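Local coordinates for oxidoreductase, NAD-binding/iron-sulfur cluster-binding protein (Nitratireductor pacificus pht-3B, PDB 6ZXU), which acts as a catabolic reductive dehalogenase, carrying cobalamin and two iron-sulfur clusters to remove halogen from its substrates, at residues Q358-L364 with Y472-S478; R634-R639 with T658-D662; K569-K574 with L677-P681; R60-D64 with G231-G235. All coordinates share one frame; numbering follows the deposited sequence.

Interaction 1: Q358-L364 with Y472-S478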
loop_
_atom_site.group_PDB
_atom_site.type_symbol
_atom_site.label_atom_id
_atom_site.label_comp_id
_atom_site.label_asym_id
_atom_site.label_seq_id
_atom_site.Cartn_x
_atom_site.Cartn_y
_atom_site.Cartn_z
ATOM N N GLN A 358 15.718 9.689 0.623
ATOM C CA GLN A 358 15.430 8.697 1.733
ATOM C C GLN A 358 16.073 9.040 3.060
ATOM O O GLN A 358 15.545 8.714 4.092
ATOM C CB GLN A 358 15.787 7.290 1.290
ATOM C CG GLN A 358 14.740 6.800 0.311
ATOM C CD GLN A 358 14.886 5.339 -0.048
ATOM O OE1 GLN A 358 15.529 4.584 0.649
ATOM N NE2 GLN A 358 14.305 4.948 -1.142
ATOM N N GLY A 359 17.196 9.760 3.063
ATOM C CA GLY A 359 17.759 10.292 4.275
ATOM C C GLY A 359 19.194 9.879 4.612
ATOM O O GLY A 359 19.891 9.348 3.774
ATOM N N THR A 360 19.560 10.042 5.881
ATOM C CA THR A 360 20.919 10.060 6.360
ATOM C C THR A 360 21.241 8.832 7.200
ATOM O O THR A 360 20.386 8.288 7.873
ATOM C CB THR A 360 21.160 11.255 7.338
ATOM O OG1 THR A 360 20.208 11.222 8.454
ATOM C CG2 THR A 360 21.063 12.547 6.617
ATOM N N ARG A 361 22.460 8.354 7.091
ATOM C CA ARG A 361 22.954 7.272 7.926
ATOM C C ARG A 361 23.835 7.766 9.086
ATOM O O ARG A 361 24.008 7.051 10.043
ATOM C CB ARG A 361 23.736 6.288 7.096
ATOM C CG ARG A 361 23.002 5.635 5.955
ATOM C CD ARG A 361 23.898 4.754 5.173
ATOM N NE ARG A 361 23.302 4.180 3.944
ATOM C CZ ARG A 361 23.122 4.849 2.802
ATOM N NH1 ARG A 361 23.429 6.130 2.738
ATOM N NH2 ARG A 361 22.609 4.253 1.738
ATOM N N GLU A 362 24.300 9.012 9.017
ATOM C CA GLU A 362 25.239 9.551 10.026
ATOM C C GLU A 362 24.500 10.135 11.199
ATOM O O GLU A 362 23.379 10.610 11.046
ATOM C CB GLU A 362 26.147 10.617 9.389
ATOM C CG GLU A 362 25.509 12.027 9.325
ATOM C CD GLU A 362 24.737 12.390 7.994
ATOM O OE1 GLU A 362 24.207 13.551 7.925
ATOM O OE2 GLU A 362 24.630 11.539 7.020
ATOM N N LYS A 363 25.127 10.112 12.394
ATOM C CA LYS A 363 24.499 10.711 13.590
ATOM C C LYS A 363 24.283 12.192 13.372
ATOM O O LYS A 363 25.095 12.865 12.702
ATOM C CB LYS A 363 25.322 10.489 14.855
ATOM C CG LYS A 363 25.475 9.028 15.203
ATOM C CD LYS A 363 24.153 8.327 15.540
ATOM C CE LYS A 363 24.330 6.785 15.773
ATOM N NZ LYS A 363 23.007 5.993 15.860
ATOM N N LEU A 364 23.171 12.687 13.891
ATOM C CA LEU A 364 22.922 14.113 13.881
ATOM C C LEU A 364 22.887 14.607 15.301
ATOM O O LEU A 364 22.666 13.823 16.254
ATOM C CB LEU A 364 21.581 14.438 13.205
ATOM C CG LEU A 364 21.394 14.140 11.726
ATOM C CD1 LEU A 364 19.972 14.578 11.243
ATOM C CD2 LEU A 364 22.443 14.749 10.867
ATOM N N TYR A 472 17.544 14.239 14.558
ATOM C CA TYR A 472 17.711 12.798 14.778
ATOM C C TYR A 472 17.844 12.116 13.464
ATOM O O TYR A 472 16.980 12.280 12.584
ATOM C CB TYR A 472 16.520 12.262 15.582
ATOM C CG TYR A 472 16.494 12.776 16.964
ATOM C CD1 TYR A 472 17.221 12.142 17.976
ATOM C CD2 TYR A 472 15.772 13.905 17.297
ATOM C CE1 TYR A 472 17.243 12.633 19.271
ATOM C CE2 TYR A 472 15.792 14.410 18.574
ATOM C CZ TYR A 472 16.496 13.743 19.570
ATOM O OH TYR A 472 16.462 14.237 20.842
ATOM N N SER A 473 18.937 11.422 13.242
ATOM C CA SER A 473 19.218 10.828 11.962
ATOM C C SER A 473 18.038 9.817 11.627
ATOM O O SER A 473 17.506 9.184 12.504
ATOM C CB SER A 473 20.520 10.065 11.997
ATOM O OG SER A 473 20.939 9.649 10.743
ATOM N N ALA A 474 17.675 9.755 10.370
ATOM C CA ALA A 474 16.548 8.902 9.939
ATOM C C ALA A 474 16.678 8.666 8.461
ATOM O O ALA A 474 17.051 9.568 7.700
ATOM C CB ALA A 474 15.245 9.548 10.280
ATOM N N ARG A 475 16.428 7.424 8.052
ATOM C CA ARG A 475 16.472 7.017 6.668
ATOM C C ARG A 475 15.306 6.090 6.375
ATOM O O ARG A 475 15.040 5.163 7.152
ATOM C CB ARG A 475 17.767 6.306 6.388
ATOM C CG ARG A 475 17.863 5.928 4.951
ATOM C CD ARG A 475 19.202 5.575 4.484
ATOM N NE ARG A 475 19.131 5.084 3.102
ATOM C CZ ARG A 475 19.323 5.792 1.976
ATOM N NH1 ARG A 475 19.604 7.093 2.013
ATOM N NH2 ARG A 475 19.263 5.196 0.816
ATOM N N SER A 476 14.575 6.328 5.278
ATOM C CA SER A 476 13.505 5.368 4.901
ATOM C C SER A 476 14.074 4.245 4.037
ATOM O O SER A 476 15.147 4.331 3.472
ATOM C CB SER A 476 12.345 6.073 4.187
ATOM O OG SER A 476 12.725 6.493 2.946
ATOM N N HIS A 477 13.347 3.146 4.024
ATOM C CA HIS A 477 13.736 1.920 3.374
ATOM C C HIS A 477 12.602 1.402 2.508
ATOM O O HIS A 477 11.643 0.816 2.997
ATOM C CB HIS A 477 14.104 0.926 4.483
ATOM C CG HIS A 477 15.212 1.404 5.365
ATOM N ND1 HIS A 477 16.533 1.279 5.058
ATOM C CD2 HIS A 477 15.165 1.985 6.573
ATOM C CE1 HIS A 477 17.259 1.754 6.043
ATOM N NE2 HIS A 477 16.451 2.173 6.975
ATOM N N SER A 478 12.706 1.671 1.217
ATOM C CA SER A 478 11.661 1.469 0.227
ATOM C C SER A 478 11.884 0.236 -0.619
ATOM O O SER A 478 12.890 -0.441 -0.517
ATOM C CB SER A 478 11.568 2.722 -0.662
ATOM O OG SER A 478 12.743 2.791 -1.469
HETATM O O HOH W 1 21.067 10.928 15.165
#
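Gly359 faces Arg475 in a single antiparallel bridge that lays the loop 358-364 against strand 474-477, an outermost strand of a four-stranded antiparallel sheet. The two form a non-hydrogen-bonded pair, flanked by Ser476 N bonding to Gln358 O at 2.8 Å and Thr360 N to Ala474 O at 3.1 Å; Ala474 O also accepts from Arg468 of helix 445-469. A CB on Gly359 would collide with Ala474 O, and the backbone angles of Gly359 by themselves call for glycine. The Gly359 oxygen is satisfied by Arg475 NH1, 2.9 Å away, with the oxygen in the guanidinium plane. CG anti to the backbone N (chi1 -178°) and an extended chain carry the Arg475 guanidinium there. CB of Gln358 sits over the centre of one of its faces; on the opposite face the Arg361 guanidinium lies nearly flat, centres 4.0 Å apart and planes at 20°. These like charges are probably eased by Glu483, salt-bridged to Arg361 NE. Farther along, the Ser473 hydroxyl gives its proton to Glu362 O at 2.6 Å, from above the carbonyl plane, accepts from Thr360 OG1 at 2.9 Å, and also bonds His420 NE2. One water links the two backbones, accepting from Leu364 N at 3.0 Å and from Ser473 N at 2.9 Å.

Interaction 2: R634-R639 with T658-D662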
loop_
_atom_site.group_PDB
_atom_site.type_symbol
_atom_site.label_atom_id
_atom_site.label_comp_id
_atom_site.label_asym_id
_atom_site.label_seq_id
_atom_site.Cartn_x
_atom_site.Cartn_y
_atom_site.Cartn_z
ATOM N N ARG A 634 -13.468 -14.784 -8.249
ATOM C CA ARG A 634 -13.337 -13.481 -8.820
ATOM C C ARG A 634 -14.721 -12.789 -8.908
ATOM O O ARG A 634 -15.665 -13.341 -9.415
ATOM C CB ARG A 634 -12.628 -13.504 -10.156
ATOM C CG ARG A 634 -11.194 -13.998 -10.060
ATOM C CD ARG A 634 -10.502 -14.258 -11.413
ATOM N NE ARG A 634 -11.255 -15.276 -12.140
ATOM C CZ ARG A 634 -12.048 -15.037 -13.180
ATOM N NH1 ARG A 634 -12.073 -13.857 -13.767
ATOM N NH2 ARG A 634 -12.748 -16.046 -13.677
ATOM N N ASN A 635 -14.804 -11.584 -8.387
ATOM C CA ASN A 635 -16.001 -10.782 -8.423
ATOM C C ASN A 635 -15.941 -9.838 -9.640
ATOM O O ASN A 635 -15.300 -8.827 -9.625
ATOM C CB ASN A 635 -16.136 -10.002 -7.120
ATOM C CG ASN A 635 -17.394 -9.143 -7.066
ATOM O OD1 ASN A 635 -18.101 -8.963 -8.077
ATOM N ND2 ASN A 635 -17.665 -8.562 -5.911
ATOM N N LEU A 636 -16.655 -10.184 -10.707
ATOM C CA LEU A 636 -16.541 -9.490 -11.990
ATOM C C LEU A 636 -16.975 -8.044 -11.912
ATOM O O LEU A 636 -16.445 -7.196 -12.642
ATOM C CB LEU A 636 -17.266 -10.280 -13.136
ATOM N N ILE A 637 -17.810 -7.689 -10.941
ATOM C CA ILE A 637 -18.175 -6.275 -10.774
ATOM C C ILE A 637 -16.982 -5.408 -10.407
ATOM O O ILE A 637 -16.963 -4.245 -10.701
ATOM C CB ILE A 637 -19.272 -6.151 -9.696
ATOM C CG1 ILE A 637 -20.584 -6.614 -10.327
ATOM C CG2 ILE A 637 -19.550 -4.742 -9.286
ATOM C CD1 ILE A 637 -21.572 -7.238 -9.355
ATOM N N LYS A 638 -16.009 -5.990 -9.715
ATOM C CA LYS A 638 -14.854 -5.226 -9.238
ATOM C C LYS A 638 -13.688 -5.129 -10.237
ATOM O O LYS A 638 -12.631 -4.600 -9.917
ATOM C CB LYS A 638 -14.384 -5.813 -7.939
ATOM C CG LYS A 638 -15.431 -5.903 -6.804
ATOM C CD LYS A 638 -15.820 -4.528 -6.343
ATOM C CE LYS A 638 -16.633 -4.632 -5.096
ATOM N NZ LYS A 638 -16.852 -3.269 -4.573
ATOM N N ARG A 639 -13.824 -5.684 -11.432
ATOM C CA ARG A 639 -12.789 -5.645 -12.419
ATOM C C ARG A 639 -12.842 -4.343 -13.184
ATOM O O ARG A 639 -13.430 -4.260 -14.263
ATOM C CB ARG A 639 -12.871 -6.875 -13.328
ATOM C CG ARG A 639 -11.671 -7.023 -14.260
ATOM C CD ARG A 639 -11.613 -8.419 -14.782
ATOM N NE ARG A 639 -10.688 -8.587 -15.883
ATOM C CZ ARG A 639 -10.611 -9.742 -16.564
ATOM N NH1 ARG A 639 -11.376 -10.766 -16.209
ATOM N NH2 ARG A 639 -9.752 -9.911 -17.560
ATOM N N THR A 658 -4.567 -13.620 -20.380
ATOM C CA THR A 658 -4.785 -13.085 -19.057
ATOM C C THR A 658 -5.199 -14.185 -18.136
ATOM O O THR A 658 -6.092 -14.966 -18.430
ATOM C CB THR A 658 -5.855 -12.026 -19.128
ATOM O OG1 THR A 658 -5.389 -10.966 -19.984
ATOM C CG2 THR A 658 -6.208 -11.476 -17.765
ATOM N N ASN A 659 -4.537 -14.258 -16.978
ATOM C CA ASN A 659 -4.946 -15.200 -15.911
ATOM C C ASN A 659 -6.290 -14.854 -15.372
ATOM O O ASN A 659 -6.581 -13.682 -15.081
ATOM C CB ASN A 659 -3.917 -15.197 -14.730
ATOM C CG ASN A 659 -2.604 -15.772 -15.142
ATOM O OD1 ASN A 659 -2.542 -16.900 -15.634
ATOM N ND2 ASN A 659 -1.524 -15.003 -14.980
ATOM N N GLU A 660 -7.158 -15.855 -15.272
ATOM C CA GLU A 660 -8.518 -15.717 -14.704
ATOM C C GLU A 660 -8.796 -16.950 -13.867
ATOM O O GLU A 660 -9.698 -17.721 -14.108
ATOM C CB GLU A 660 -9.571 -15.510 -15.784
ATOM C CG GLU A 660 -9.295 -14.272 -16.596
ATOM C CD GLU A 660 -10.244 -14.183 -17.802
ATOM O OE1 GLU A 660 -10.443 -15.271 -18.524
ATOM O OE2 GLU A 660 -10.764 -13.028 -18.019
ATOM N N ARG A 661 -8.013 -17.086 -12.823
ATOM C CA ARG A 661 -8.035 -18.263 -12.001
ATOM C C ARG A 661 -9.227 -18.259 -11.050
ATOM O O ARG A 661 -9.650 -17.240 -10.518
ATOM C CB ARG A 661 -6.700 -18.321 -11.213
ATOM C CG ARG A 661 -5.517 -18.442 -12.108
ATOM C CD ARG A 661 -4.268 -18.685 -11.295
ATOM N NE ARG A 661 -3.145 -18.584 -12.145
ATOM C CZ ARG A 661 -2.619 -19.607 -12.779
ATOM N NH1 ARG A 661 -3.161 -20.815 -12.660
ATOM N NH2 ARG A 661 -1.559 -19.450 -13.524
ATOM N N ASP A 662 -9.728 -19.458 -10.818
ATOM C CA ASP A 662 -10.803 -19.719 -9.879
ATOM C C ASP A 662 -10.260 -20.659 -8.811
ATOM O O ASP A 662 -9.153 -21.225 -8.971
ATOM C CB ASP A 662 -11.937 -20.422 -10.665
ATOM C CG ASP A 662 -12.473 -19.537 -11.843
ATOM O OD1 ASP A 662 -12.551 -18.270 -11.702
ATOM O OD2 ASP A 662 -12.824 -20.146 -12.893
#
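Two arginine-carboxylate salt bridges, Arg634 to Asp662 and Arg639 to Glu660, tie together a pair of surface loops, one before strand 645-647 and the other after strand 650-652. Arg634 takes its partner side-on: NH2 reaches Asp662 OD1 at 3.0 Å on its syn lone pair, and NE meets the same oxygen at 3.3 Å, so a single carboxylate atom receives both. The bend at chi3 (-60°) turns this edge of the guanidinium to the other loop, where NE also makes a weak bond to Arg661 O. Over the centre of one guanidinium face lies CB of Glu660, 3.5 Å above the plane, so the glutamate packs on one arginine while its carboxylate serves the other. The extended Arg639 meets Glu660 with the two planes nearly perpendicular, at 85°, and NH2 has a second carboxylate in Asp643. Along the chain between the two arginines, Asn635 OD1 accepts from Ile637 N in an Asx turn that leads into the short 3-10 segment 636-638. Arg661 turns the other way, to Asp441 and Tyr578, about 8 Å from an iron-sulfur cluster. In the Arg639 bridge, Glu660 OE2 lies in the guanidinium plane, 3.0 Å from NH1 by a bond of 162° and 3.3 Å from NH2 by a weak one.

Interaction 3: K569-K574 with L677-P681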
loop_
_atom_site.group_PDB
_atom_site.type_symbol
_atom_site.label_atom_id
_atom_site.label_comp_id
_atom_site.label_asym_id
_atom_site.label_seq_id
_atom_site.Cartn_x
_atom_site.Cartn_y
_atom_site.Cartn_z
ATOM N N LYS A 569 8.899 -22.004 5.303
ATOM C CA LYS A 569 9.727 -21.468 4.225
ATOM C C LYS A 569 9.131 -21.843 2.892
ATOM O O LYS A 569 8.972 -23.024 2.555
ATOM C CB LYS A 569 11.217 -21.926 4.327
ATOM C CG LYS A 569 12.129 -21.056 3.449
ATOM C CD LYS A 569 12.300 -19.701 4.134
ATOM C CE LYS A 569 12.603 -18.633 3.185
ATOM N NZ LYS A 569 12.623 -17.335 3.897
ATOM N N ALA A 570 8.683 -20.837 2.154
ATOM C CA ALA A 570 8.245 -20.987 0.804
ATOM C C ALA A 570 9.459 -21.174 -0.094
ATOM O O ALA A 570 10.589 -20.861 0.282
ATOM C CB ALA A 570 7.486 -19.793 0.339
ATOM N N ASP A 571 9.223 -21.649 -1.301
ATOM C CA ASP A 571 10.312 -21.808 -2.316
ATOM C C ASP A 571 10.474 -20.503 -3.085
ATOM O O ASP A 571 9.714 -20.201 -3.990
ATOM C CB ASP A 571 10.006 -22.952 -3.261
ATOM C CG ASP A 571 11.204 -23.351 -4.110
ATOM O OD1 ASP A 571 11.910 -22.476 -4.662
ATOM O OD2 ASP A 571 11.487 -24.598 -4.192
ATOM N N VAL A 572 11.465 -19.724 -2.697
ATOM C CA VAL A 572 11.623 -18.409 -3.211
ATOM C C VAL A 572 12.112 -18.407 -4.652
ATOM O O VAL A 572 11.885 -17.450 -5.398
ATOM C CB VAL A 572 12.485 -17.512 -2.299
ATOM C CG1 VAL A 572 11.865 -17.408 -0.921
ATOM C CG2 VAL A 572 13.913 -18.013 -2.192
ATOM N N GLU A 573 12.803 -19.466 -5.049
ATOM C CA GLU A 573 13.201 -19.592 -6.456
ATOM C C GLU A 573 11.986 -19.792 -7.365
ATOM O O GLU A 573 11.885 -19.121 -8.403
ATOM C CB GLU A 573 14.130 -20.742 -6.606
ATOM C CG GLU A 573 14.533 -20.992 -8.054
ATOM C CD GLU A 573 15.486 -22.190 -8.133
ATOM O OE1 GLU A 573 15.824 -22.852 -7.085
ATOM O OE2 GLU A 573 15.924 -22.479 -9.259
ATOM N N LYS A 574 11.071 -20.663 -6.988
ATOM C CA LYS A 574 9.851 -20.887 -7.779
ATOM C C LYS A 574 8.959 -19.648 -7.814
ATOM O O LYS A 574 8.549 -19.191 -8.920
ATOM C CB LYS A 574 9.062 -22.048 -7.274
ATOM C CG LYS A 574 9.735 -23.374 -7.475
ATOM C CD LYS A 574 8.750 -24.532 -7.517
ATOM C CE LYS A 574 8.185 -24.768 -6.157
ATOM N NZ LYS A 574 7.417 -26.045 -6.033
ATOM N N LEU A 677 10.479 -28.663 -1.339
ATOM C CA LEU A 677 10.858 -27.329 -1.675
ATOM C C LEU A 677 12.382 -27.130 -1.429
ATOM O O LEU A 677 13.000 -27.868 -0.675
ATOM C CB LEU A 677 9.999 -26.321 -0.838
ATOM C CG LEU A 677 8.469 -26.447 -1.012
ATOM C CD1 LEU A 677 7.810 -25.474 -0.095
ATOM C CD2 LEU A 677 7.976 -26.170 -2.462
ATOM N N ALA A 678 12.938 -26.107 -2.078
ATOM C CA ALA A 678 14.326 -25.715 -1.894
ATOM C C ALA A 678 14.373 -24.466 -0.998
ATOM O O ALA A 678 13.456 -23.614 -1.059
ATOM C CB ALA A 678 14.974 -25.419 -3.215
ATOM N N MET A 679 15.322 -24.406 -0.094
ATOM C CA MET A 679 15.522 -23.224 0.746
ATOM C C MET A 679 16.938 -22.691 0.547
ATOM O O MET A 679 17.832 -23.448 0.236
ATOM C CB MET A 679 15.266 -23.499 2.216
ATOM C CG MET A 679 16.104 -24.571 2.801
ATOM S SD MET A 679 16.166 -24.644 4.578
ATOM C CE MET A 679 14.492 -24.434 5.171
ATOM N N TYR A 680 17.124 -21.416 0.772
ATOM C CA TYR A 680 18.398 -20.796 0.489
ATOM C C TYR A 680 18.807 -19.949 1.689
ATOM O O TYR A 680 18.751 -18.716 1.638
ATOM C CB TYR A 680 18.337 -19.985 -0.777
ATOM C CG TYR A 680 18.037 -20.826 -1.973
ATOM C CD1 TYR A 680 18.996 -21.605 -2.550
ATOM C CD2 TYR A 680 16.740 -20.951 -2.440
ATOM C CE1 TYR A 680 18.721 -22.444 -3.618
ATOM C CE2 TYR A 680 16.425 -21.835 -3.478
ATOM C CZ TYR A 680 17.455 -22.584 -4.063
ATOM O OH TYR A 680 17.155 -23.433 -5.162
ATOM N N PRO A 681 19.271 -20.627 2.763
ATOM C CA PRO A 681 19.808 -19.880 3.886
ATOM C C PRO A 681 21.158 -19.310 3.488
ATOM O O PRO A 681 21.640 -19.618 2.424
ATOM C CB PRO A 681 19.925 -20.939 4.978
ATOM C CG PRO A 681 20.099 -22.207 4.225
ATOM C CD PRO A 681 19.321 -22.072 2.982
HETATM O O HOH W 2 13.102 -20.939 -0.669
#
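The backbones of 569-574 and 677-681 come nearest at Asp571 and Leu677, whose CA atoms are 5.6 Å apart, and one water joins them: it donates to Ala570 O and to Ala678 O, each at 2.7 Å, and accepts from Val572 N. Just past this point helix 572-581 begins, with Asp571 as its N-cap. CG of Asp571 stands anti to its own amide N (chi1 -167°), which sets the carboxylate between helix and loop. OD1 caps Lys574 N at 3.1 Å, while OD2 receives Ala678 N at 3.0 Å in a nearly straight bond of 171°; the two donors approach from opposite faces of the carboxylate, each well out of its plane. OD2 also pairs with Arg700, which in addition reaches Glu573. Putting an alanine in place of Asp571 would probably leave the helix start uncapped, Ala678 N without its acceptor and Arg700 short of a countercharge. Leu677 CD2 fills in against CB of Asp571 at 3.9 Å and against the end of Lys574, whose NZ bonds Asn552 O. Tyr680 lies alongside Val572, with CD2 4.1 Å from CG2, and its hydroxyl points at the Glu573 carboxylate, where the modelled separation of OH from OE1 is too short to be trusted in detail. Lys569 packs its CG beside Met679 CB but sends NZ away, to Asp503 and an oxygen of cobalamin. Lys569, Ala570 and Val572, at an N-capped helix start in the 4Fe-4S dicluster domain, line the cobalamin pocket, and the loop before helix 700-709 backs them.

Interaction 4: R60-D64 with G231-G235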
loop_
_atom_site.group_PDB
_atom_site.type_symbol
_atom_site.label_atom_id
_atom_site.label_comp_id
_atom_site.label_asym_id
_atom_site.label_seq_id
_atom_site.Cartn_x
_atom_site.Cartn_y
_atom_site.Cartn_z
ATOM N N ARG A 60 -12.580 29.720 -3.480
ATOM C CA ARG A 60 -11.265 29.185 -3.141
ATOM C C ARG A 60 -11.440 27.847 -2.412
ATOM O O ARG A 60 -12.500 27.544 -1.888
ATOM C CB ARG A 60 -10.482 30.150 -2.236
ATOM C CG ARG A 60 -11.106 30.345 -0.857
ATOM C CD ARG A 60 -10.114 31.019 0.092
ATOM N NE ARG A 60 -10.636 31.269 1.442
ATOM C CZ ARG A 60 -10.752 30.341 2.423
ATOM N NH1 ARG A 60 -10.401 29.054 2.229
ATOM N NH2 ARG A 60 -11.266 30.689 3.600
ATOM N N GLN A 61 -10.341 27.094 -2.367
ATOM C CA GLN A 61 -10.257 25.847 -1.644
ATOM C C GLN A 61 -10.199 26.108 -0.180
ATOM O O GLN A 61 -9.734 27.137 0.237
ATOM C CB GLN A 61 -9.037 25.054 -2.057
ATOM C CG GLN A 61 -9.023 24.603 -3.486
ATOM C CD GLN A 61 -7.887 23.655 -3.759
ATOM O OE1 GLN A 61 -7.905 22.547 -3.280
ATOM N NE2 GLN A 61 -6.929 24.058 -4.571
ATOM N N PRO A 62 -10.713 25.165 0.645
ATOM C CA PRO A 62 -10.449 25.187 2.081
ATOM C C PRO A 62 -8.974 25.284 2.446
ATOM O O PRO A 62 -8.112 24.812 1.732
ATOM C CB PRO A 62 -10.973 23.812 2.584
ATOM C CG PRO A 62 -11.981 23.407 1.560
ATOM C CD PRO A 62 -11.468 23.945 0.255
ATOM N N GLU A 63 -8.745 25.904 3.578
ATOM C CA GLU A 63 -7.412 26.175 4.095
ATOM C C GLU A 63 -7.372 25.770 5.541
ATOM O O GLU A 63 -8.409 25.584 6.169
ATOM C CB GLU A 63 -7.094 27.692 4.027
ATOM C CG GLU A 63 -6.873 28.203 2.599
ATOM C CD GLU A 63 -5.555 27.718 1.954
ATOM O OE1 GLU A 63 -5.289 28.097 0.745
ATOM O OE2 GLU A 63 -4.747 27.015 2.667
ATOM N N ASP A 64 -6.162 25.692 6.085
ATOM C CA ASP A 64 -6.004 25.472 7.542
ATOM C C ASP A 64 -6.458 26.694 8.364
ATOM O O ASP A 64 -6.288 27.835 7.925
ATOM C CB ASP A 64 -4.547 25.249 7.918
ATOM C CG ASP A 64 -3.993 23.992 7.351
ATOM O OD1 ASP A 64 -3.559 24.080 6.162
ATOM O OD2 ASP A 64 -3.834 22.957 8.139
ATOM N N GLY A 231 -12.661 19.491 5.416
ATOM C CA GLY A 231 -11.949 20.218 4.424
ATOM C C GLY A 231 -11.267 19.283 3.476
ATOM O O GLY A 231 -11.264 18.070 3.665
ATOM N N PHE A 232 -10.747 19.834 2.384
ATOM C CA PHE A 232 -10.221 19.056 1.311
ATOM C C PHE A 232 -9.350 19.986 0.405
ATOM O O PHE A 232 -9.406 21.202 0.529
ATOM C CB PHE A 232 -11.339 18.415 0.476
ATOM C CG PHE A 232 -12.224 19.419 -0.196
ATOM C CD1 PHE A 232 -13.297 19.955 0.474
ATOM C CD2 PHE A 232 -11.936 19.878 -1.455
ATOM C CE1 PHE A 232 -14.105 20.914 -0.130
ATOM C CE2 PHE A 232 -12.764 20.827 -2.080
ATOM C CZ PHE A 232 -13.828 21.333 -1.423
ATOM N N ARG A 233 -8.582 19.357 -0.486
ATOM C CA ARG A 233 -7.874 20.004 -1.545
ATOM C C ARG A 233 -8.125 19.279 -2.823
ATOM O O ARG A 233 -8.587 18.129 -2.802
ATOM C CB ARG A 233 -6.358 20.123 -1.253
ATOM C CG ARG A 233 -6.057 20.759 0.069
ATOM C CD ARG A 233 -6.345 22.271 0.139
ATOM N NE ARG A 233 -5.363 22.986 -0.661
ATOM C CZ ARG A 233 -5.231 24.307 -0.726
ATOM N NH1 ARG A 233 -5.976 25.130 -0.030
ATOM N NH2 ARG A 233 -4.254 24.790 -1.467
ATOM N N LEU A 234 -7.847 19.967 -3.957
ATOM C CA LEU A 234 -8.166 19.478 -5.308
ATOM C C LEU A 234 -6.982 19.160 -6.187
ATOM O O LEU A 234 -5.949 19.788 -6.079
ATOM C CB LEU A 234 -8.973 20.521 -6.070
ATOM C CG LEU A 234 -10.294 20.912 -5.428
ATOM C CD1 LEU A 234 -10.797 22.227 -6.065
ATOM C CD2 LEU A 234 -11.303 19.785 -5.627
ATOM N N GLY A 235 -7.148 18.143 -7.032
ATOM C CA GLY A 235 -6.264 17.873 -8.129
ATOM C C GLY A 235 -7.136 17.717 -9.379
ATOM O O GLY A 235 -8.306 17.371 -9.294
HETATM O O HOH W 3 -4.697 21.696 -4.742
#
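This is a mixed polar and apolar loop-on-strand contact: the loop 60-64, ahead of helix 74-85, lies against the start of strand 232-239, an inner strand of the four-stranded antiparallel sheet that also holds strands 142-149 and 194-198. Arg233 carries much of the polar part. Bends at chi2 and chi3, both -71°, curl its chain so that NH1 turns to the loop and donates to Pro62 O at 2.8 Å, with that oxygen in the guanidinium plane. NH1 also bridges to Glu63 OE1 at 3.1 Å, from above the carboxylate plane, while NE pairs with Asp173 of helix 168-190. The Gln61 amide stacks over one guanidinium face, planes 24° apart, and its OE1 accepts from Leu234 N at 2.7 Å; a water carries NE2 on to Leu234 O. Pro62 sets its CG over a face of the Phe232 ring, 4.0 Å from the centroid, in a CH-pi contact, and its CD lies 3.4 Å from Phe232 O. A leucine in place of Arg233 would probably leave Pro62 O and the carboxylates of Glu63 and Asp173 without this shared partner, and the Gln61 amide without the flat group it rests on. One charged side chain thus satisfies a carbonyl and two carboxylates at a partly buried junction, whereas Phe232 O, buried beneath the proline, finds no polar partner.

Overall arrangement
Interaction 3 is the buried contact, interactions 1 and 4 are partly buried, and interaction 2 lies on the surface. Interactions 1 and 4 both lay a loop against a strand of a four-stranded antiparallel sheet of strand order 1-2-4-3, but in different sheets: the first meets an outermost strand and bridges its backbone, the second meets an inner strand through side chains. Interaction 2 relies on arginine-carboxylate pairs, whereas interaction 3 joins a helix cap and a bridging water beside cobalamin. Along the chain, 634-662 falls between the segments of interaction 3, their nearest atoms about 11 Å apart; interactions 3 and 4 lie on opposite sides of the chain's centre.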